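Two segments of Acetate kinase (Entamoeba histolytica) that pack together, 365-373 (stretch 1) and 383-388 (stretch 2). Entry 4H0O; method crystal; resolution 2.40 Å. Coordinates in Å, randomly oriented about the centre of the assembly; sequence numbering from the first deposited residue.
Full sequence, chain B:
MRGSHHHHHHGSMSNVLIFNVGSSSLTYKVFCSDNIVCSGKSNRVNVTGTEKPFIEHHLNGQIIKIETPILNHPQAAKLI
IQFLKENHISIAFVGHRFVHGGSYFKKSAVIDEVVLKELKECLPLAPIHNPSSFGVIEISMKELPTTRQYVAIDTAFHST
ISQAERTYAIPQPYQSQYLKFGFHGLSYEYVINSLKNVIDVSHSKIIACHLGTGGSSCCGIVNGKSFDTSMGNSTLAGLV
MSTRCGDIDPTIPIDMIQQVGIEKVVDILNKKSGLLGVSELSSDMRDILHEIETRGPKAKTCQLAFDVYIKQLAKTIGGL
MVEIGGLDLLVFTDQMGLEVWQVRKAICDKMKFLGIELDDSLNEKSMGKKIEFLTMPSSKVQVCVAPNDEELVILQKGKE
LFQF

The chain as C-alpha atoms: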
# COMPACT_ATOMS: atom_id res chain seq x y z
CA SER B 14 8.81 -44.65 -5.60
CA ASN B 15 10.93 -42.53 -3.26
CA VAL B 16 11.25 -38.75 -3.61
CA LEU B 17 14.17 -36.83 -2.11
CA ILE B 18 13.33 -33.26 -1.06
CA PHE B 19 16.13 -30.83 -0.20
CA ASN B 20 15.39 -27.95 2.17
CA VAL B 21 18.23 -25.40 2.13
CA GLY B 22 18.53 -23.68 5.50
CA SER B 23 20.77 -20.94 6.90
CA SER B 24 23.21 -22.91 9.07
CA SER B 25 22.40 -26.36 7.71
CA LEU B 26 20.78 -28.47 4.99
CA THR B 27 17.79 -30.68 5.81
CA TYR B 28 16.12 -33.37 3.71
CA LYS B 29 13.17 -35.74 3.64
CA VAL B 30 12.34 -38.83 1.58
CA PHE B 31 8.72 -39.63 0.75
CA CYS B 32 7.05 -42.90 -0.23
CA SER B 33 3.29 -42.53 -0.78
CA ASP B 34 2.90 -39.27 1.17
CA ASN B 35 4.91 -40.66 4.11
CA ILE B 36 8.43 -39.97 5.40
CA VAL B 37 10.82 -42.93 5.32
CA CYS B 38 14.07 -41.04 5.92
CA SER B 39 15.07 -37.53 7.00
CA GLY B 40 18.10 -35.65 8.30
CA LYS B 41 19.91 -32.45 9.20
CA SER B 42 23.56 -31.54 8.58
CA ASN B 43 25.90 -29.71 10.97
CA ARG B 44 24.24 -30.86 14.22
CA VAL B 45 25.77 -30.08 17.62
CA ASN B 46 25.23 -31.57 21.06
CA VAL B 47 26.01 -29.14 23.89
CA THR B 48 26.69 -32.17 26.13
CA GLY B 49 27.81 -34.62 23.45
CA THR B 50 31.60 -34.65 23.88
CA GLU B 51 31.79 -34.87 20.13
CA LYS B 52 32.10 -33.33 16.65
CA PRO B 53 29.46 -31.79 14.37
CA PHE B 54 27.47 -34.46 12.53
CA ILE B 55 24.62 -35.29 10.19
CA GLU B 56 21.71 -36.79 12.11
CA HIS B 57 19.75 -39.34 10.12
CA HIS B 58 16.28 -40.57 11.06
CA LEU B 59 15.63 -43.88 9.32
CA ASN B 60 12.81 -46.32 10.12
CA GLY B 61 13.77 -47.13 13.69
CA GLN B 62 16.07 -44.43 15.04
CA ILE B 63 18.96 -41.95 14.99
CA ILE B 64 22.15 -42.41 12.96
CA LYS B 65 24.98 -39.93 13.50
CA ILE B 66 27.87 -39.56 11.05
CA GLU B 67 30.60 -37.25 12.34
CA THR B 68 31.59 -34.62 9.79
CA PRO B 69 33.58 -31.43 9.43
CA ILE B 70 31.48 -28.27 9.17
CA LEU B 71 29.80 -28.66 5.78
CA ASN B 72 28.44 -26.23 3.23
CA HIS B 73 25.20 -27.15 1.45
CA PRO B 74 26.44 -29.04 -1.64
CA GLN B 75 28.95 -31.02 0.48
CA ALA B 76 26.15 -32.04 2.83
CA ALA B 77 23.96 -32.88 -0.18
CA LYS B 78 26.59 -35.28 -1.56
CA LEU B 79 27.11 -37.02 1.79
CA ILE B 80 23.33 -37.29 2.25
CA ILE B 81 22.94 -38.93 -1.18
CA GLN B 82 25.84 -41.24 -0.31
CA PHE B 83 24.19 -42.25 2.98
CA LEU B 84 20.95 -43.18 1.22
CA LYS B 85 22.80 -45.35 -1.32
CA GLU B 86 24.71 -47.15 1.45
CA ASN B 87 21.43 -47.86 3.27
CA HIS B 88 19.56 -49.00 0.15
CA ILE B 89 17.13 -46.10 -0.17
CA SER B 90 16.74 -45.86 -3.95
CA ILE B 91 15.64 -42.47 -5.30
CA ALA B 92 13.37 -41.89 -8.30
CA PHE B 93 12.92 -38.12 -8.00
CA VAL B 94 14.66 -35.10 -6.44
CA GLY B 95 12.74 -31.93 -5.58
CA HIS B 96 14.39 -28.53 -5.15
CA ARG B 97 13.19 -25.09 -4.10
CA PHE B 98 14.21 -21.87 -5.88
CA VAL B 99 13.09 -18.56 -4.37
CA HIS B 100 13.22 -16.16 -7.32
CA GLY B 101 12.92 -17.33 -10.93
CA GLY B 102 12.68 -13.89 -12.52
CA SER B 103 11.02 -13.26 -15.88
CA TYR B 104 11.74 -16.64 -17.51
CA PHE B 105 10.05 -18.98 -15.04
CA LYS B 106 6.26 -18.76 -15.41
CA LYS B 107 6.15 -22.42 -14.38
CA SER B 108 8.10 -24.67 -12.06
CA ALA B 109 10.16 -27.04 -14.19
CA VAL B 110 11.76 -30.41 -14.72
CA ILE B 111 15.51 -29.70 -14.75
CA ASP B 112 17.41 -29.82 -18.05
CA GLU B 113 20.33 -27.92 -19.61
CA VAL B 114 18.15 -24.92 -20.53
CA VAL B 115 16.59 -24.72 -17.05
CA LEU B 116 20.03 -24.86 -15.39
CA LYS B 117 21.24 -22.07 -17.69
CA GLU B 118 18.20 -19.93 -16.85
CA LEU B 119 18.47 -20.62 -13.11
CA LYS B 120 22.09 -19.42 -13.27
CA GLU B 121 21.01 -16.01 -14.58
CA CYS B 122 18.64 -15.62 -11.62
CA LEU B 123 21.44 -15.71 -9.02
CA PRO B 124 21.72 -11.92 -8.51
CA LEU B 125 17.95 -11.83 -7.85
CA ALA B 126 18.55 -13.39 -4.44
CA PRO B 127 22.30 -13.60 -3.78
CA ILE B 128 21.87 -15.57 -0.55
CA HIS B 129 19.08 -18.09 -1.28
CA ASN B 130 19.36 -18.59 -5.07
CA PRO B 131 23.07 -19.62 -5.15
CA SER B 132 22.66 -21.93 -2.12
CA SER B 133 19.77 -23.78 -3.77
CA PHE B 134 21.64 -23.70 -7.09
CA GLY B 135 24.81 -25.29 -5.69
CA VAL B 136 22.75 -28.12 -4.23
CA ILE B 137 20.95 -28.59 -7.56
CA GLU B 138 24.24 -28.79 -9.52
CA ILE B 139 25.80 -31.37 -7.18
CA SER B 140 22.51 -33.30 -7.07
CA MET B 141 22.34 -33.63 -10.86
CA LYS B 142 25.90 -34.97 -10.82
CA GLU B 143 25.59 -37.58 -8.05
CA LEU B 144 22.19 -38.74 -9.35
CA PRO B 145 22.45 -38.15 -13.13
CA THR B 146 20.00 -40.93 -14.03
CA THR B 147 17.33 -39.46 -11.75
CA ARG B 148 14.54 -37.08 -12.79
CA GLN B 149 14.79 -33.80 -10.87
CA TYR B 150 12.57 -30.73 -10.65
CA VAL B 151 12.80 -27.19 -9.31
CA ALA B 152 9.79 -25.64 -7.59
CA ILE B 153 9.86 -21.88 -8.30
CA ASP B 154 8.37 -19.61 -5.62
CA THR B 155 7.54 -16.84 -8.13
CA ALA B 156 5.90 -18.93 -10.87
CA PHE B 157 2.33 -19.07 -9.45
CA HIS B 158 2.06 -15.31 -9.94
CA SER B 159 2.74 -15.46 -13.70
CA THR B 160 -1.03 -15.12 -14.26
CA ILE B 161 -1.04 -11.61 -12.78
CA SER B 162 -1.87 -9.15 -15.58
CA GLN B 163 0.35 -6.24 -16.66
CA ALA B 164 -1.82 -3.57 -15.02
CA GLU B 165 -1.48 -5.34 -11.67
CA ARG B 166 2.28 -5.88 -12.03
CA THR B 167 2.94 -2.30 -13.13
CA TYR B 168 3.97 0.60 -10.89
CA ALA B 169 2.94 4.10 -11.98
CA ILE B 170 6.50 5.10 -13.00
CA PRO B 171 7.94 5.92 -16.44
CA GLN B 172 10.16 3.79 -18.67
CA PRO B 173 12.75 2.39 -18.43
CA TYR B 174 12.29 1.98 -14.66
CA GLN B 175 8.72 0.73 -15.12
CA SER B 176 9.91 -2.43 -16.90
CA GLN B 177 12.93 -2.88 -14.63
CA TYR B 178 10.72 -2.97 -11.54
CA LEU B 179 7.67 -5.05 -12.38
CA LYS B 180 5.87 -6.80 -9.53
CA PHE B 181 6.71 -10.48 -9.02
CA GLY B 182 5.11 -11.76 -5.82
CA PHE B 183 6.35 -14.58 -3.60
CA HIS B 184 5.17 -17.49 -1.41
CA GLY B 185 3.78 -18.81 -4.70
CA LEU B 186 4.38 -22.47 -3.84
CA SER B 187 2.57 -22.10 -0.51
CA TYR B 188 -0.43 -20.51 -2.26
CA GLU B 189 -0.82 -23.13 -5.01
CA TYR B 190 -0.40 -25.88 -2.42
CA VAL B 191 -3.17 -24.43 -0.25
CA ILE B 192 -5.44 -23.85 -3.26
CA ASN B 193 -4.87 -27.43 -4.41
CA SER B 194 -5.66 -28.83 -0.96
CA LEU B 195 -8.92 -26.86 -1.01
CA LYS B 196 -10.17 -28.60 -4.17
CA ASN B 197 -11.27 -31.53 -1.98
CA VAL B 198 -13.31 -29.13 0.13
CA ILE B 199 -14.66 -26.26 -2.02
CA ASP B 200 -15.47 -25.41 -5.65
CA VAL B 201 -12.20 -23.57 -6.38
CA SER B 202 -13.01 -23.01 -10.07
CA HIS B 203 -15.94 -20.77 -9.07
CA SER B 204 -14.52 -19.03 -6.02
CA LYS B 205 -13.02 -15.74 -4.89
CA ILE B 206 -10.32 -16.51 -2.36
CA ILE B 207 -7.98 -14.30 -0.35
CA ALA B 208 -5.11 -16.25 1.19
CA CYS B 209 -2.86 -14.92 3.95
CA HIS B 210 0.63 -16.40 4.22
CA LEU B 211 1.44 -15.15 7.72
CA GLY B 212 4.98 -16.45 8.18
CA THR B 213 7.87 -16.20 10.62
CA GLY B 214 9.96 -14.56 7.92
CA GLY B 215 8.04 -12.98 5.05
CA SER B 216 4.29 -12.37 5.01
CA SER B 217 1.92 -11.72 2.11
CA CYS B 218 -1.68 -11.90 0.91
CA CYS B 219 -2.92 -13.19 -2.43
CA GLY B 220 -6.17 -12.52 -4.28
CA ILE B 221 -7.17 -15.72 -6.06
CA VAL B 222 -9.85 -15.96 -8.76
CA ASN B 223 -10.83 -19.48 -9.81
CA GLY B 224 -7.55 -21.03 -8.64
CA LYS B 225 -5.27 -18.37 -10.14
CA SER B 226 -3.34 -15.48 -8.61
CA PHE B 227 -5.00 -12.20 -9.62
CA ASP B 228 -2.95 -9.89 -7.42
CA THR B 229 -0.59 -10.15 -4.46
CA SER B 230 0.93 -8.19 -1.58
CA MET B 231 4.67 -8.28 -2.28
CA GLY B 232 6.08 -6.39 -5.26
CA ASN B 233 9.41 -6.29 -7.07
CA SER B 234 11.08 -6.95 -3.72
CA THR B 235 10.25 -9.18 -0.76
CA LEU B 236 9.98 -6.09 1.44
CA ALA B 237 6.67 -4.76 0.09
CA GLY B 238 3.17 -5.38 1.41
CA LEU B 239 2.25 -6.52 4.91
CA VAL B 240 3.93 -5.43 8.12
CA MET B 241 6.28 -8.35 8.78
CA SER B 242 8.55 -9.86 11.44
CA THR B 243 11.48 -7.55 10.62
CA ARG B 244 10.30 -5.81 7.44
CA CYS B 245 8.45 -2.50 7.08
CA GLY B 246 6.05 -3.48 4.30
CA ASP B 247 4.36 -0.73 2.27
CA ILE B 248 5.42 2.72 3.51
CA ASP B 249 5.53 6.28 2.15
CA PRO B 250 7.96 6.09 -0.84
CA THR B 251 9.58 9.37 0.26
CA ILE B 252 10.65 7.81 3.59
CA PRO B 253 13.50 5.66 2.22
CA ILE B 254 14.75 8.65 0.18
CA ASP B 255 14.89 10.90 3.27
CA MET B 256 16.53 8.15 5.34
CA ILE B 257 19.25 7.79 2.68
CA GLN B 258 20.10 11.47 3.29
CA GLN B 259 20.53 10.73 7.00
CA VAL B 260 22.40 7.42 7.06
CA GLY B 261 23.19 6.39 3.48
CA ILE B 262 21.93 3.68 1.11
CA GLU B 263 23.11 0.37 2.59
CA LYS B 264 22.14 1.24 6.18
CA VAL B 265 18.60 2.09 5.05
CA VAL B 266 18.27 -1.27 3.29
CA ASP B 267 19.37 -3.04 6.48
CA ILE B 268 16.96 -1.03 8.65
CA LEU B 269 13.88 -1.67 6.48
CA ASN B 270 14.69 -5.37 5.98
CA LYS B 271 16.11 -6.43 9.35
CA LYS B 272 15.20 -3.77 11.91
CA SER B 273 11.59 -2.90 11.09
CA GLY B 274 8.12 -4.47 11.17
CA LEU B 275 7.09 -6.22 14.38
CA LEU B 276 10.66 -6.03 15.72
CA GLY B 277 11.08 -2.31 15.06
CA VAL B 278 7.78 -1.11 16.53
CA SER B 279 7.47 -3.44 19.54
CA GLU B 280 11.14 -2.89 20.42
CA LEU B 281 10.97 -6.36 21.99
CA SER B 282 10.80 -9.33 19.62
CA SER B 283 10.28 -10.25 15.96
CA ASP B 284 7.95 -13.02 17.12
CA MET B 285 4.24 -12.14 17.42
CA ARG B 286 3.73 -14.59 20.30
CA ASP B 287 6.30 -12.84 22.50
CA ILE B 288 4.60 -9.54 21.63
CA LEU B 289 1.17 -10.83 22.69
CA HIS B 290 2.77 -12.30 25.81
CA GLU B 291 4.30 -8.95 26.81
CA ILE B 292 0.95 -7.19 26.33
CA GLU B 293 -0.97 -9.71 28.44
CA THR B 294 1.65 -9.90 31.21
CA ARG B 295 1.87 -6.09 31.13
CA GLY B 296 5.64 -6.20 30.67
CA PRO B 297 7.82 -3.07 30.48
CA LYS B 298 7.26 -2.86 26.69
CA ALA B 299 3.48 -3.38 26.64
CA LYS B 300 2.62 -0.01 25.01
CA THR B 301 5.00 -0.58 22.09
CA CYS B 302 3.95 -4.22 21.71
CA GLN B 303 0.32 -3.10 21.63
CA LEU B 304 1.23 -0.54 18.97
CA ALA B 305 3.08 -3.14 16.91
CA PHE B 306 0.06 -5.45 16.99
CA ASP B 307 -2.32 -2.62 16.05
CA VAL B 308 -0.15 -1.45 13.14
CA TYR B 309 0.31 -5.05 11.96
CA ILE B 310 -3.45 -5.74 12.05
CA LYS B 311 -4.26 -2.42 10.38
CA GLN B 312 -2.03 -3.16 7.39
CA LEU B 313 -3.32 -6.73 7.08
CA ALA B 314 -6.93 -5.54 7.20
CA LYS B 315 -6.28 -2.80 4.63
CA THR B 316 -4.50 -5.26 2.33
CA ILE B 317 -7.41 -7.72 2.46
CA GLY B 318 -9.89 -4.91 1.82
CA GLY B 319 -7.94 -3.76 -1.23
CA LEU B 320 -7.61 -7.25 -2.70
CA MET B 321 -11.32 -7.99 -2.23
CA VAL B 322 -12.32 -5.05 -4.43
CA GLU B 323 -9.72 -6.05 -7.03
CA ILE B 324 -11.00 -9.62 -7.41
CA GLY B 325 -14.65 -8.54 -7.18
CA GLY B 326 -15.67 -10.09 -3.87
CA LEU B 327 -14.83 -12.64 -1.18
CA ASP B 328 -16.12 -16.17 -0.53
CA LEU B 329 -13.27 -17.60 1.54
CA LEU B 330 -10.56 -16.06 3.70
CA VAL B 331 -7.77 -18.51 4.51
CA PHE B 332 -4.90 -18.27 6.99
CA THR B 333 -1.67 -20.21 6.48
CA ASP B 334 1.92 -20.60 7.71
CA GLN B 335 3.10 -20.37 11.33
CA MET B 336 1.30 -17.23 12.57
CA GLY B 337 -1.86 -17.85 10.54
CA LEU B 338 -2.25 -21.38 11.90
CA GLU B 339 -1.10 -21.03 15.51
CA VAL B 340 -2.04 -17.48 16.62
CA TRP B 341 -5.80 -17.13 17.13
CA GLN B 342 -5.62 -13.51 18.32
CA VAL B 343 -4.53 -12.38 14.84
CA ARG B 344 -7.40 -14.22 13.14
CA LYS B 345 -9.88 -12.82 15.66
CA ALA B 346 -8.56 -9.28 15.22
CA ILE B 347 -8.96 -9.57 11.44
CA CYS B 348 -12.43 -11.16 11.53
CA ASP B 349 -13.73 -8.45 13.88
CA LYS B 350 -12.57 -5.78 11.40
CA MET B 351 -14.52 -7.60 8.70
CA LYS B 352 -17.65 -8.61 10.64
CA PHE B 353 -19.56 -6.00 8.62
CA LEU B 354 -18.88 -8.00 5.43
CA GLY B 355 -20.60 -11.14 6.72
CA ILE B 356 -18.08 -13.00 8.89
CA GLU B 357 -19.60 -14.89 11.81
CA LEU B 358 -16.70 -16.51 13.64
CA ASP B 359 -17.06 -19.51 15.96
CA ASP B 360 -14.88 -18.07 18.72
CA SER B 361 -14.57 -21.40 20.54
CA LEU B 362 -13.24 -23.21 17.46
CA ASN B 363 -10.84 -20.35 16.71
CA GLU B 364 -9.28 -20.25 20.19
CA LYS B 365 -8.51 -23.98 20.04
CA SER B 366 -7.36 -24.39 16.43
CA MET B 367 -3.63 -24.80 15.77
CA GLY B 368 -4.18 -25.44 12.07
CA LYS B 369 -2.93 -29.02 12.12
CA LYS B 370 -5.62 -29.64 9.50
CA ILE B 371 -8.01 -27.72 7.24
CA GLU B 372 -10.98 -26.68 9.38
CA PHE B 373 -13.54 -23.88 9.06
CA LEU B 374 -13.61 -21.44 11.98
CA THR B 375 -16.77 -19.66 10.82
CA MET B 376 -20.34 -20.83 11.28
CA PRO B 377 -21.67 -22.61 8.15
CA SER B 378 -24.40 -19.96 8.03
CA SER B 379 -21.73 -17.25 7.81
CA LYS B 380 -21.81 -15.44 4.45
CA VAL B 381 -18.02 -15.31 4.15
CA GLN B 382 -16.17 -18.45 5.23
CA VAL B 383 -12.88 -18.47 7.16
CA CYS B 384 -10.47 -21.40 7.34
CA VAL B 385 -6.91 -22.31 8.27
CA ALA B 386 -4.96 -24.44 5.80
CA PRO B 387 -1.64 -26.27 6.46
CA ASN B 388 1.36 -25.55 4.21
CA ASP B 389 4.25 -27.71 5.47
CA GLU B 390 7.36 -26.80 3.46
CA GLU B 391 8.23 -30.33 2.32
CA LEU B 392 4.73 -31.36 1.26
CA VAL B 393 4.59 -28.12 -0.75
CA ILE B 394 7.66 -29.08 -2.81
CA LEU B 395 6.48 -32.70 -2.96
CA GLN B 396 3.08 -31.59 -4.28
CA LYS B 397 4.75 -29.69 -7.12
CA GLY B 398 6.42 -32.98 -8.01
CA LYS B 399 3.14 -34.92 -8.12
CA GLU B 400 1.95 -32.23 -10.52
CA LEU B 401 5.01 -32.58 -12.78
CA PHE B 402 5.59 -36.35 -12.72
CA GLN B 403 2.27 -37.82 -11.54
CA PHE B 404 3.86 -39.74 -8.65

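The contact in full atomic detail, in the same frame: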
# COMPACT_ATOMS: atom_id res chain seq x y z
N LYS B 365 -9.07 -22.65 19.82
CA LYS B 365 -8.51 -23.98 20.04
C LYS B 365 -7.79 -24.56 18.81
O LYS B 365 -7.10 -25.57 18.91
CB LYS B 365 -9.60 -24.95 20.52
CG LYS B 365 -10.21 -24.55 21.86
CD LYS B 365 -11.49 -25.31 22.16
CE LYS B 365 -12.09 -24.84 23.48
NZ LYS B 365 -12.12 -23.35 23.55
N SER B 366 -7.96 -23.91 17.67
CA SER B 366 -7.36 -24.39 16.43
C SER B 366 -5.87 -24.03 16.32
O SER B 366 -5.48 -22.88 16.52
CB SER B 366 -8.12 -23.87 15.21
OG SER B 366 -7.59 -24.40 14.01
N MET B 367 -5.05 -25.03 16.01
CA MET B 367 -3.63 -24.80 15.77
C MET B 367 -3.30 -25.09 14.31
O MET B 367 -2.13 -25.15 13.93
CB MET B 367 -2.77 -25.64 16.71
CG MET B 367 -2.83 -25.21 18.16
SD MET B 367 -2.09 -23.59 18.47
CE MET B 367 -0.35 -23.99 18.31
N GLY B 368 -4.34 -25.27 13.50
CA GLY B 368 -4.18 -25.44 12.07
C GLY B 368 -3.42 -26.69 11.67
O GLY B 368 -2.74 -26.70 10.64
N LYS B 369 -3.54 -27.74 12.47
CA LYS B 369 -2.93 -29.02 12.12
C LYS B 369 -3.63 -29.65 10.92
O LYS B 369 -3.08 -30.52 10.24
CB LYS B 369 -2.93 -29.98 13.31
CG LYS B 369 -1.93 -29.60 14.39
CD LYS B 369 -0.58 -29.25 13.77
CE LYS B 369 0.41 -28.72 14.80
NZ LYS B 369 1.64 -28.19 14.14
N LYS B 370 -4.85 -29.17 10.65
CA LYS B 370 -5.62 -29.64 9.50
C LYS B 370 -6.66 -28.61 9.06
O LYS B 370 -7.11 -27.79 9.86
CB LYS B 370 -6.31 -30.97 9.82
CG LYS B 370 -7.37 -30.87 10.91
CD LYS B 370 -8.23 -32.12 10.95
CE LYS B 370 -9.40 -31.95 11.92
NZ LYS B 370 -10.15 -33.22 12.11
N ILE B 371 -7.03 -28.65 7.78
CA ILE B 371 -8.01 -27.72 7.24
C ILE B 371 -9.33 -27.81 7.99
O ILE B 371 -9.98 -28.86 7.99
CB ILE B 371 -8.25 -27.97 5.74
CG1 ILE B 371 -6.96 -27.80 4.95
CG2 ILE B 371 -9.33 -27.03 5.21
CD1 ILE B 371 -7.08 -28.16 3.49
N GLU B 372 -9.73 -26.72 8.63
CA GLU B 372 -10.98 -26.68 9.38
C GLU B 372 -11.57 -25.27 9.40
O GLU B 372 -10.87 -24.30 9.70
CB GLU B 372 -10.75 -27.18 10.81
CG GLU B 372 -9.51 -26.62 11.48
CD GLU B 372 -9.30 -27.16 12.88
OE1 GLU B 372 -10.25 -27.09 13.69
OE2 GLU B 372 -8.20 -27.65 13.17
N PHE B 373 -12.85 -25.17 9.08
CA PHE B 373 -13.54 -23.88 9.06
C PHE B 373 -13.75 -23.35 10.48
O PHE B 373 -14.16 -24.09 11.37
CB PHE B 373 -14.88 -24.00 8.34
CG PHE B 373 -14.75 -24.28 6.87
CD1 PHE B 373 -14.63 -25.58 6.41
CD2 PHE B 373 -14.76 -23.25 5.95
CE1 PHE B 373 -14.51 -25.85 5.06
CE2 PHE B 373 -14.65 -23.51 4.60
CZ PHE B 373 -14.52 -24.81 4.15
N VAL B 383 -14.27 -18.63 6.73
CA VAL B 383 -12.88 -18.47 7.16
C VAL B 383 -12.30 -19.83 7.53
O VAL B 383 -12.92 -20.60 8.26
CB VAL B 383 -12.77 -17.53 8.38
CG1 VAL B 383 -11.33 -17.48 8.89
CG2 VAL B 383 -13.25 -16.14 8.03
N CYS B 384 -11.11 -20.13 7.01
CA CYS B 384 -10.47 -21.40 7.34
C CYS B 384 -8.96 -21.24 7.51
O CYS B 384 -8.37 -20.27 7.04
CB CYS B 384 -10.76 -22.45 6.28
SG CYS B 384 -9.73 -22.31 4.80
N VAL B 385 -8.36 -22.20 8.21
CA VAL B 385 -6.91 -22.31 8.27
C VAL B 385 -6.52 -23.50 7.41
O VAL B 385 -7.21 -24.52 7.40
CB VAL B 385 -6.42 -22.54 9.72
CG1 VAL B 385 -6.48 -21.25 10.51
CG2 VAL B 385 -7.26 -23.62 10.41
N ALA B 386 -5.41 -23.37 6.68
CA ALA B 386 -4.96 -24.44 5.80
C ALA B 386 -3.46 -24.65 5.91
O ALA B 386 -2.68 -23.73 5.68
CB ALA B 386 -5.36 -24.15 4.36
N PRO B 387 -3.05 -25.88 6.28
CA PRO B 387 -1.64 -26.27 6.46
C PRO B 387 -0.81 -26.10 5.19
O PRO B 387 -1.32 -26.32 4.09
CB PRO B 387 -1.74 -27.76 6.81
CG PRO B 387 -3.10 -27.92 7.40
CD PRO B 387 -3.98 -26.96 6.67
N ASN B 388 0.46 -25.72 5.35
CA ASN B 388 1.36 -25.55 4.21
C ASN B 388 2.79 -25.98 4.54
O ASN B 388 3.74 -25.25 4.27
CB ASN B 388 1.36 -24.09 3.74
CG ASN B 388 1.90 -23.14 4.79
OD1 ASN B 388 1.72 -23.35 5.99
ND2 ASN B 388 2.58 -22.08 4.35

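Stretch 1 approaches stretch 2 as a loop and ends beside it as a short antiparallel strand. Lys365 lies out of reach. Contact begins at buried Ser366, a small residue whose CA-to-CB bond points toward stretch 2 and whose OG lies 3.7 Å from Val385 CG2. The same hydroxyl serves the loop itself, accepting a weak hydrogen bond from Gly368 N (3.4 Å to Ser366 OG). At Met367 the CA-to-CB bond points away, and the residue makes no contact.

Gly368 adopts positive phi (64°), a conformation that favours glycine. Gly368 CA lies 3.9 Å from Val385 CG2, and Gly368 O 3.5 Å from Pro387 CG. At exposed Lys369 and Lys370 the CA-to-CB bonds point away from stretch 2, which leaves room for long charged chains, while Lys370 CA lies beside the proline ring, 3.7 Å from Pro387 CG.

Ile371 supplies apolar packing: its CG1 sits 3.5 Å from Pro387 CD and 4.0 Å from Ala386 CB. The small alanine and compact proline ring offer a surface against which the apolar isoleucine side chain packs. Its backbone contributes a nearly straight CA-H...O contact, Ile371 CA to Val385 O, at 3.3 Å.

Glu372 pairs with Val385 in the register of a hydrogen-bonded antiparallel bridge, yet Glu372 N to Val385 O is 3.6 Å and no hydrogen bond forms across the stretches. Their side chains share a sheet face, where the aliphatic part of the glutamate meets the valine, Glu372 CG to Val385 CG2 being 3.9 Å.

Phe373 pairs with Cys384, their side chains on the other face, where the flat apolar ring can lie against the small cysteine. Cys384 CB lies over one face of the aromatic ring, 4.1 Å from Phe373 CD2, and Cys384 SG stands 5.4 Å from the Phe373 ring centroid, an oblique sulfur-aromatic contact. Phe373 CA also approaches Val383 O at 3.4 Å, in a more bent CA-H...O contact.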